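Local coordinates for putative cytoplasmic protein (Salmonella enterica subsp. enterica serovar Typhimurium, PDB 4IQN) that is of unknown function but belongs to the uncharacterised DUF5066 family and probably resides in the bacterial cytoplasm, at residues D5-L11 with V167-Y171; R34-R38 with T48-P52; V37-R41 with P120-I126. All blocks are in the same frame, centred on the assembly; numbering follows the deposited sequence.

Contact 1: residues D5-L11 with V167-Y171; sequences DISLTNL and VEYLY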
loop_
_atom_site.group_PDB
_atom_site.type_symbol
_atom_site.label_atom_id
_atom_site.label_comp_id
_atom_site.label_asym_id
_atom_site.label_seq_id
_atom_site.Cartn_x
_atom_site.Cartn_y
_atom_site.Cartn_z
ATOM N N ASP A 5 11.901 -17.041 11.569
ATOM C CA ASP A 5 10.545 -17.426 11.181
ATOM C C ASP A 5 9.709 -16.186 10.851
ATOM O O ASP A 5 9.400 -15.376 11.751
ATOM C CB ASP A 5 9.880 -18.245 12.293
ATOM C CG ASP A 5 8.951 -19.344 11.745
ATOM O OD1 ASP A 5 9.113 -19.767 10.573
ATOM O OD2 ASP A 5 8.060 -19.799 12.494
ATOM N N ILE A 6 9.335 -16.058 9.568
ATOM C CA ILE A 6 8.699 -14.839 9.047
ATOM C C ILE A 6 7.314 -15.067 8.431
ATOM O O ILE A 6 6.829 -14.289 7.542
ATOM C CB ILE A 6 9.637 -14.087 8.102
ATOM C CG1 ILE A 6 10.347 -15.047 7.155
ATOM C CG2 ILE A 6 10.669 -13.319 8.932
ATOM C CD1 ILE A 6 9.523 -15.475 5.960
ATOM N N SER A 7 6.665 -16.106 8.942
ATOM C CA SER A 7 5.306 -16.448 8.544
ATOM C C SER A 7 4.289 -15.363 8.904
ATOM O O SER A 7 4.467 -14.542 9.793
ATOM C CB SER A 7 4.874 -17.749 9.228
ATOM O OG SER A 7 4.712 -17.538 10.628
ATOM N N LEU A 8 3.170 -15.393 8.211
ATOM C CA LEU A 8 2.087 -14.519 8.556
ATOM C C LEU A 8 1.573 -14.764 10.001
ATOM O O LEU A 8 1.266 -13.820 10.742
ATOM C CB LEU A 8 0.995 -14.685 7.503
ATOM C CG LEU A 8 -0.175 -13.767 7.604
ATOM C CD1 LEU A 8 0.256 -12.314 7.737
ATOM C CD2 LEU A 8 -1.032 -14.041 6.367
ATOM N N THR A 9 1.529 -16.025 10.421
ATOM C CA THR A 9 1.033 -16.378 11.763
ATOM C C THR A 9 1.905 -15.723 12.820
ATOM O O THR A 9 1.394 -15.121 13.779
ATOM C CB THR A 9 1.001 -17.903 11.988
ATOM O OG1 THR A 9 -0.027 -18.469 11.175
ATOM C CG2 THR A 9 0.690 -18.243 13.440
ATOM N N ASN A 10 3.217 -15.844 12.634
ATOM C CA ASN A 10 4.171 -15.221 13.527
ATOM C C ASN A 10 3.992 -13.695 13.525
ATOM O O ASN A 10 4.005 -13.056 14.589
ATOM C CB ASN A 10 5.618 -15.647 13.174
ATOM C CG ASN A 10 5.907 -17.143 13.437
ATOM O OD1 ASN A 10 6.981 -17.646 13.092
ATOM N ND2 ASN A 10 4.970 -17.852 14.038
ATOM N N LEU A 11 3.798 -13.106 12.346
ATOM C CA LEU A 11 3.616 -11.668 12.237
ATOM C C LEU A 11 2.410 -11.178 13.057
ATOM O O LEU A 11 2.501 -10.201 13.794
ATOM C CB LEU A 11 3.509 -11.223 10.787
ATOM C CG LEU A 11 3.303 -9.717 10.589
ATOM C CD1 LEU A 11 4.380 -8.901 11.301
ATOM C CD2 LEU A 11 3.330 -9.453 9.109
ATOM N N VAL A 167 4.020 -7.934 4.556
ATOM C CA VAL A 167 4.662 -8.719 5.599
ATOM C C VAL A 167 6.068 -8.172 5.891
ATOM O O VAL A 167 6.384 -7.879 7.039
ATOM C CB VAL A 167 4.720 -10.215 5.254
ATOM C CG1 VAL A 167 5.452 -11.034 6.310
ATOM C CG2 VAL A 167 3.294 -10.783 5.086
ATOM N N GLU A 168 6.874 -8.005 4.870
ATOM C CA GLU A 168 8.209 -7.433 5.049
ATOM C C GLU A 168 8.124 -6.008 5.621
ATOM O O GLU A 168 8.867 -5.657 6.542
ATOM C CB GLU A 168 8.978 -7.434 3.733
ATOM C CG GLU A 168 10.363 -6.793 3.848
ATOM C CD GLU A 168 11.251 -6.935 2.641
ATOM O OE1 GLU A 168 10.789 -7.351 1.551
ATOM O OE2 GLU A 168 12.464 -6.608 2.776
ATOM N N TYR A 169 7.214 -5.199 5.087
ATOM C CA TYR A 169 7.028 -3.847 5.566
ATOM C C TYR A 169 6.751 -3.844 7.073
ATOM O O TYR A 169 7.392 -3.110 7.844
ATOM C CB TYR A 169 5.908 -3.129 4.772
ATOM C CG TYR A 169 5.482 -1.820 5.368
ATOM C CD1 TYR A 169 6.203 -0.647 5.133
ATOM C CD2 TYR A 169 4.374 -1.736 6.212
ATOM C CE1 TYR A 169 5.840 0.549 5.700
ATOM C CE2 TYR A 169 3.973 -0.544 6.770
ATOM C CZ TYR A 169 4.702 0.615 6.527
ATOM O OH TYR A 169 4.335 1.817 7.107
ATOM N N LEU A 170 5.805 -4.673 7.519
ATOM C CA LEU A 170 5.434 -4.667 8.919
ATOM C C LEU A 170 6.522 -5.217 9.851
ATOM O O LEU A 170 6.698 -4.691 10.967
ATOM C CB LEU A 170 4.108 -5.407 9.138
ATOM C CG LEU A 170 2.913 -4.622 8.630
ATOM C CD1 LEU A 170 1.674 -5.495 8.833
ATOM C CD2 LEU A 170 2.721 -3.284 9.335
ATOM N N TYR A 171 7.235 -6.258 9.432
ATOM C CA TYR A 171 8.343 -6.762 10.252
ATOM C C TYR A 171 9.333 -5.634 10.510
ATOM O O TYR A 171 9.881 -5.499 11.629
ATOM C CB TYR A 171 9.047 -7.951 9.587
ATOM C CG TYR A 171 8.501 -9.305 9.993
ATOM C CD1 TYR A 171 8.839 -9.888 11.220
ATOM C CD2 TYR A 171 7.636 -9.992 9.178
ATOM C CE1 TYR A 171 8.332 -11.112 11.595
ATOM C CE2 TYR A 171 7.138 -11.243 9.549
ATOM C CZ TYR A 171 7.474 -11.799 10.758
ATOM O OH TYR A 171 6.969 -13.047 11.141
#
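Leu11 and Tyr171 reach each other through contrasting first torsions. Leu11 carries CG opposite its own backbone nitrogen (chi1 179°), which sends both of its methyls onto helix 166-174. Tyr171, at chi1 -92°, is turned well off a staggered value and stretches its ring across to the start of helix 8-18. The ring ends up packed between two methyl groups. Ile6 CG2 covers one face, 4.1 Å from the ring centroid of Tyr171, and Leu11 CD1 covers the opposite face at the same distance; both lie within about 15° of the ring normal, so these are CH-pi contacts over the faces. Val167 CG1 comes in at the edge of the ring, in its plane.

The phenol oxygen docks on the first turn of the helix. Tyr171 OH donates to Ser7 O over 3.2 Å, a rather long bond. That carbonyl is shared: Leu11 N also bonds to Ser7 O, at 3.0 Å, and the two donors arrive from opposite faces of its plane. Ser7 is the N-cap as well, its OG accepting from the backbone N of Asn10 at 3.0 Å in a nearly straight bond (163°). The tyrosine therefore ties itself to the very residue that opens the helix.

Beside the ring the contact is mainly aliphatic. Leu11 CD2 rests on Val167 CG1 at 3.9 Å, while Leu11 CD1 lies 4.1 Å from Leu170 CB, and the end of Leu8 brushes Val167 more loosely.

The contact thus fastens the N-terminal arm and helix 8-18 to the short helix 166-174, which follows strand 158-161. Helix 190-207 closes the arrangement through Trp192, touched by both Ile6 and Glu168, and Met4 and Leu58 add cover from loops.

Contact 2: residues R34-R38 with T48-P52; sequences RLRVR and TTELP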
loop_
_atom_site.group_PDB
_atom_site.type_symbol
_atom_site.label_atom_id
_atom_site.label_comp_id
_atom_site.label_asym_id
_atom_site.label_seq_id
_atom_site.Cartn_x
_atom_site.Cartn_y
_atom_site.Cartn_z
ATOM N N ARG A 34 -15.984 -11.932 1.929
ATOM C CA ARG A 34 -16.645 -11.208 0.837
ATOM C C ARG A 34 -15.709 -10.210 0.134
ATOM O O ARG A 34 -16.022 -9.725 -0.964
ATOM C CB ARG A 34 -17.845 -10.375 1.339
ATOM C CG ARG A 34 -18.868 -11.050 2.238
ATOM C CD ARG A 34 -19.748 -9.981 2.907
ATOM N NE ARG A 34 -20.577 -9.231 1.951
ATOM C CZ ARG A 34 -20.434 -7.948 1.573
ATOM N NH1 ARG A 34 -19.447 -7.169 2.018
ATOM N NH2 ARG A 34 -21.301 -7.435 0.702
ATOM N N LEU A 35 -14.595 -9.870 0.764
ATOM C CA LEU A 35 -13.755 -8.785 0.253
ATOM C C LEU A 35 -13.021 -9.162 -1.023
ATOM O O LEU A 35 -12.518 -10.271 -1.171
ATOM C CB LEU A 35 -12.752 -8.301 1.304
ATOM C CG LEU A 35 -13.351 -7.726 2.605
ATOM C CD1 LEU A 35 -12.206 -7.414 3.547
ATOM C CD2 LEU A 35 -14.190 -6.478 2.372
ATOM N N ARG A 36 -12.989 -8.210 -1.938
ATOM C CA ARG A 36 -12.227 -8.289 -3.175
ATOM C C ARG A 36 -11.597 -6.917 -3.384
ATOM O O ARG A 36 -11.976 -5.949 -2.715
ATOM C CB ARG A 36 -13.155 -8.627 -4.346
ATOM C CG ARG A 36 -13.862 -9.975 -4.204
ATOM C CD ARG A 36 -13.038 -11.161 -4.664
ATOM N NE ARG A 36 -12.797 -11.067 -6.097
ATOM C CZ ARG A 36 -12.026 -11.885 -6.800
ATOM N NH1 ARG A 36 -11.397 -12.904 -6.218
ATOM N NH2 ARG A 36 -11.886 -11.672 -8.101
ATOM N N VAL A 37 -10.644 -6.809 -4.303
ATOM C CA VAL A 37 -10.079 -5.499 -4.639
ATOM C C VAL A 37 -10.136 -5.302 -6.163
ATOM O O VAL A 37 -9.903 -6.251 -6.936
ATOM C CB VAL A 37 -8.626 -5.324 -4.059
ATOM C CG1 VAL A 37 -7.740 -6.446 -4.494
ATOM C CG2 VAL A 37 -8.039 -3.950 -4.433
ATOM N N ARG A 38 -10.452 -4.080 -6.606
ATOM C CA ARG A 38 -10.286 -3.755 -8.031
ATOM C C ARG A 38 -8.883 -4.106 -8.535
ATOM O O ARG A 38 -7.897 -3.903 -7.817
ATOM C CB ARG A 38 -10.625 -2.288 -8.296
ATOM C CG ARG A 38 -12.112 -2.000 -8.148
ATOM C CD ARG A 38 -12.880 -2.531 -9.326
ATOM N NE ARG A 38 -14.280 -2.074 -9.316
ATOM C CZ ARG A 38 -14.677 -0.899 -9.779
ATOM N NH1 ARG A 38 -13.793 -0.049 -10.297
ATOM N NH2 ARG A 38 -15.970 -0.573 -9.733
ATOM N N THR A 48 -12.145 -7.364 -10.712
ATOM C CA THR A 48 -11.597 -7.476 -9.358
ATOM C C THR A 48 -10.666 -8.672 -9.268
ATOM O O THR A 48 -10.609 -9.521 -10.192
ATOM C CB THR A 48 -12.717 -7.627 -8.316
ATOM O OG1 THR A 48 -13.386 -8.860 -8.541
ATOM C CG2 THR A 48 -13.749 -6.505 -8.421
ATOM N N THR A 49 -9.924 -8.727 -8.162
ATOM C CA THR A 49 -9.000 -9.801 -7.890
ATOM C C THR A 49 -8.924 -9.995 -6.370
ATOM O O THR A 49 -9.667 -9.333 -5.624
ATOM C CB THR A 49 -7.622 -9.469 -8.506
ATOM O OG1 THR A 49 -6.796 -10.626 -8.454
ATOM C CG2 THR A 49 -6.928 -8.265 -7.782
ATOM N N GLU A 50 -8.037 -10.882 -5.913
ATOM C CA GLU A 50 -7.964 -11.272 -4.486
ATOM C C GLU A 50 -7.167 -10.284 -3.646
ATOM O O GLU A 50 -6.190 -9.686 -4.139
ATOM C CB GLU A 50 -7.315 -12.657 -4.334
ATOM C CG GLU A 50 -8.137 -13.828 -4.883
ATOM C CD GLU A 50 -8.049 -13.998 -6.397
ATOM O OE1 GLU A 50 -6.980 -13.719 -7.004
ATOM O OE2 GLU A 50 -9.073 -14.428 -6.990
ATOM N N LEU A 51 -7.573 -10.136 -2.386
ATOM C CA LEU A 51 -6.780 -9.389 -1.414
ATOM C C LEU A 51 -5.509 -10.179 -1.122
ATOM O O LEU A 51 -5.487 -11.419 -1.292
ATOM C CB LEU A 51 -7.535 -9.178 -0.098
ATOM C CG LEU A 51 -8.316 -7.905 0.059
ATOM C CD1 LEU A 51 -9.453 -7.859 -0.960
ATOM C CD2 LEU A 51 -8.861 -7.797 1.451
ATOM N N PRO A 52 -4.440 -9.481 -0.678
ATOM C CA PRO A 52 -3.316 -10.256 -0.198
ATOM C C PRO A 52 -3.624 -10.873 1.164
ATOM O O PRO A 52 -4.387 -10.283 1.946
ATOM C CB PRO A 52 -2.198 -9.219 -0.074
ATOM C CG PRO A 52 -2.902 -7.929 0.195
ATOM C CD PRO A 52 -4.229 -8.040 -0.566
HETATM O O HOH W 1 -10.005 -11.485 -1.694
#
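Arg36 and Glu50 form the salt bridge of this beta hairpin, built from strands 36-38 and 48-49. Arg36 NH1 donates to Glu50 OE2 over 2.9 Å, meeting the oxygen from above the carboxylate plane; the two flat groups are turned 74° to each other. At its edge the guanidinium reaches Thr48 OG1, in its plane, with NH2 at 3.2 Å and more weakly with NE. Bends at chi2 and chi3 fold the arginine over its neighbour strand, and the backbone carbon of Thr49 lies against the centre of one guanidinium face.

Next to these polar groups, Val37 and Thr49 make an antiparallel hydrogen-bonded pair. Val37 N donates to Thr49 O at 3.0 Å, almost straight, and Thr49 N returns a bond to Val37 O at 2.8 Å. Their side chains share a face, CG1 of Val37 against CG2 of Thr49. Strand 86-87 flanks 36-38 on its other edge.

Past the strands the chains part, and one water joins them, donating to Leu35 O and accepting from Leu51 N. Leu51 packs its two methyls on the first segment: Leu51 CD2 rests 3.9 Å from Leu35 CB. Leu51 CD1 presses on Arg36 C, the carbonyl carbon, at 3.4 Å.

Contact 3: residues V37-R41 with P120-I126; sequences VRKYR and PRLPALI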
loop_
_atom_site.group_PDB
_atom_site.type_symbol
_atom_site.label_atom_id
_atom_site.label_comp_id
_atom_site.label_asym_id
_atom_site.label_seq_id
_atom_site.Cartn_x
_atom_site.Cartn_y
_atom_site.Cartn_z
ATOM N N VAL A 37 -10.644 -6.809 -4.303
ATOM C CA VAL A 37 -10.079 -5.499 -4.639
ATOM C C VAL A 37 -10.136 -5.302 -6.163
ATOM O O VAL A 37 -9.903 -6.251 -6.936
ATOM C CB VAL A 37 -8.626 -5.324 -4.059
ATOM C CG1 VAL A 37 -7.740 -6.446 -4.494
ATOM C CG2 VAL A 37 -8.039 -3.950 -4.433
ATOM N N ARG A 38 -10.452 -4.080 -6.606
ATOM C CA ARG A 38 -10.286 -3.755 -8.031
ATOM C C ARG A 38 -8.883 -4.106 -8.535
ATOM O O ARG A 38 -7.897 -3.903 -7.817
ATOM C CB ARG A 38 -10.625 -2.288 -8.296
ATOM C CG ARG A 38 -12.112 -2.000 -8.148
ATOM C CD ARG A 38 -12.880 -2.531 -9.326
ATOM N NE ARG A 38 -14.280 -2.074 -9.316
ATOM C CZ ARG A 38 -14.677 -0.899 -9.779
ATOM N NH1 ARG A 38 -13.793 -0.049 -10.297
ATOM N NH2 ARG A 38 -15.970 -0.573 -9.733
ATOM N N LYS A 39 -8.795 -4.670 -9.740
ATOM C CA LYS A 39 -7.517 -5.059 -10.339
ATOM C C LYS A 39 -6.753 -3.863 -10.915
ATOM O O LYS A 39 -5.513 -3.858 -10.907
ATOM C CB LYS A 39 -7.751 -6.106 -11.433
ATOM C CG LYS A 39 -6.553 -6.637 -12.208
ATOM C CD LYS A 39 -5.600 -7.498 -11.379
ATOM C CE LYS A 39 -4.404 -8.028 -12.189
ATOM N NZ LYS A 39 -4.718 -9.233 -12.984
ATOM N N TYR A 40 -7.476 -2.862 -11.403
ATOM C CA TYR A 40 -6.873 -1.753 -12.149
ATOM C C TYR A 40 -7.144 -0.407 -11.518
ATOM O O TYR A 40 -8.106 -0.213 -10.776
ATOM C CB TYR A 40 -7.383 -1.764 -13.595
ATOM C CG TYR A 40 -7.020 -3.033 -14.343
ATOM C CD1 TYR A 40 -5.738 -3.252 -14.737
ATOM C CD2 TYR A 40 -7.982 -4.030 -14.630
ATOM C CE1 TYR A 40 -5.365 -4.404 -15.394
ATOM C CE2 TYR A 40 -7.616 -5.192 -15.309
ATOM C CZ TYR A 40 -6.295 -5.359 -15.681
ATOM O OH TYR A 40 -5.862 -6.466 -16.328
ATOM N N ARG A 41 -6.249 0.542 -11.801
ATOM C CA ARG A 41 -6.431 1.888 -11.341
ATOM C C ARG A 41 -7.652 2.592 -11.968
ATOM O O ARG A 41 -8.323 3.415 -11.340
ATOM C CB ARG A 41 -5.180 2.700 -11.641
ATOM C CG ARG A 41 -5.242 3.982 -10.862
ATOM C CD ARG A 41 -3.977 4.351 -10.168
ATOM N NE ARG A 41 -3.028 3.283 -10.007
ATOM C CZ ARG A 41 -1.722 3.452 -10.165
ATOM N NH1 ARG A 41 -1.234 4.657 -10.458
ATOM N NH2 ARG A 41 -0.916 2.425 -10.044
ATOM N N PRO A 120 -4.259 3.150 -19.074
ATOM C CA PRO A 120 -5.237 2.092 -18.781
ATOM C C PRO A 120 -4.650 0.760 -18.243
ATOM O O PRO A 120 -5.391 -0.069 -17.707
ATOM C CB PRO A 120 -5.964 1.907 -20.145
ATOM C CG PRO A 120 -4.981 2.397 -21.175
ATOM C CD PRO A 120 -4.329 3.563 -20.485
ATOM N N ARG A 121 -3.342 0.556 -18.426
ATOM C CA ARG A 121 -2.645 -0.592 -17.876
ATOM C C ARG A 121 -2.325 -0.488 -16.384
ATOM O O ARG A 121 -1.968 -1.497 -15.781
ATOM C CB ARG A 121 -1.355 -0.875 -18.682
ATOM C CG ARG A 121 -1.658 -1.141 -20.155
ATOM C CD ARG A 121 -0.488 -1.783 -20.904
ATOM N NE ARG A 121 -0.800 -1.873 -22.321
ATOM C CZ ARG A 121 0.079 -2.032 -23.312
ATOM N NH1 ARG A 121 1.356 -2.126 -23.068
ATOM N NH2 ARG A 121 -0.333 -2.075 -24.564
ATOM N N LEU A 122 -2.443 0.698 -15.788
ATOM C CA LEU A 122 -1.934 0.895 -14.401
ATOM C C LEU A 122 -2.701 -0.019 -13.431
ATOM O O LEU A 122 -3.920 -0.177 -13.555
ATOM C CB LEU A 122 -2.010 2.345 -13.963
ATOM C CG LEU A 122 -0.986 3.308 -14.585
ATOM C CD1 LEU A 122 -1.456 4.744 -14.349
ATOM C CD2 LEU A 122 0.419 3.059 -13.998
ATOM N N PRO A 123 -1.987 -0.667 -12.501
ATOM C CA PRO A 123 -2.639 -1.526 -11.544
ATOM C C PRO A 123 -3.293 -0.729 -10.444
ATOM O O PRO A 123 -2.944 0.423 -10.195
ATOM C CB PRO A 123 -1.486 -2.338 -10.945
ATOM C CG PRO A 123 -0.310 -1.444 -11.076
ATOM C CD PRO A 123 -0.515 -0.697 -12.348
ATOM N N ALA A 124 -4.237 -1.358 -9.763
ATOM C CA ALA A 124 -4.845 -0.764 -8.574
ATOM C C ALA A 124 -3.838 -0.554 -7.477
ATOM O O ALA A 124 -2.822 -1.217 -7.478
ATOM C CB ALA A 124 -5.977 -1.627 -8.055
ATOM N N LEU A 125 -4.155 0.346 -6.557
ATOM C CA LEU A 125 -3.349 0.610 -5.362
ATOM C C LEU A 125 -4.240 0.538 -4.149
ATOM O O LEU A 125 -5.372 0.956 -4.189
ATOM C CB LEU A 125 -2.719 2.019 -5.393
ATOM C CG LEU A 125 -1.844 2.328 -6.597
ATOM C CD1 LEU A 125 -1.475 3.804 -6.671
ATOM C CD2 LEU A 125 -0.603 1.464 -6.529
ATOM N N ILE A 126 -3.695 0.006 -3.062
ATOM C CA ILE A 126 -4.295 0.107 -1.750
ATOM C C ILE A 126 -3.372 0.949 -0.914
ATOM O O ILE A 126 -2.178 0.598 -0.755
ATOM C CB ILE A 126 -4.500 -1.275 -1.083
ATOM C CG1 ILE A 126 -5.526 -2.137 -1.844
ATOM C CG2 ILE A 126 -4.955 -1.115 0.353
ATOM C CD1 ILE A 126 -5.681 -3.529 -1.237
#
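Val37 and Ile126 start a contact in which the chain leaving strand 36-38 runs alongside the beginning of strand 124-128, the edge of the four-stranded antiparallel sheet, roughly antiparallel to it, and is held there by a single beta bridge between Tyr40 and Pro123. Val37 CG2 packs on Ile126 CD1 at 4.0 Å, the two side chains meeting at a slant. At Arg38 the backbone does the touching: Arg38 O lies 3.0 Å from Ala124 CB, a tight fit that buries a carbonyl with no polar partner anywhere in the model.

Lys39 brings the first bond of the bridge, its O accepting from Ala124 N at 3.0 Å with the donor above the carbonyl plane. The Lys39 side chain points away from 120-126, its CG lying over a face of the Tyr40 ring. Tyr40 meets the other segment with an edge: Leu122 O lies in the ring plane near Tyr40 CD1, at 3.8 Å. The second bridge bond follows, Arg41 N to Leu122 O at 3.0 Å and nearly straight (175°).

Arg41 then makes the largest single contribution. Its CG starts out opposite the backbone nitrogen, but the chain bends through unusual values, chi2 135° and chi3 -17°, which bring NE and NH2 to the carbonyl oxygen of Pro123. The guanidinium is sandwiched between two leucines, with Leu122 CB over the centre of one face and Leu125 CD1 over the centre of the other. These aliphatic covers, and the salt bridge its NH2 makes with Glu210, should limit its freedom to rotate. Across the contact it grips side-on, two nitrogens on one oxygen: NE and NH2 of Arg41 each donate a hydrogen bond of 2.9 Å to Pro123 O, which lies in the guanidinium plane.

Contacts 2 and 3 belong together: they share Val37 and Arg38 of strand 36-38 and touch where Thr49 CG2 meets Lys39 CD at 3.9 Å. Contact 2 builds the hairpin within the small mixed sheet; contact 3 carries the same chain on to the four-stranded sheet. Contact 1 lies apart, its centre 25 Å from that of contact 3 and on the opposite side of the chain's centre, joining two helices instead. Contact 3 has the largest share of buried residues, among them Arg41, whose guanidinium lies between two leucines; contact 2 relies on Arg36, which is partly exposed and pairs with Glu50. Contact 1 relies chiefly on methyl-aromatic packing with one hydroxyl bond.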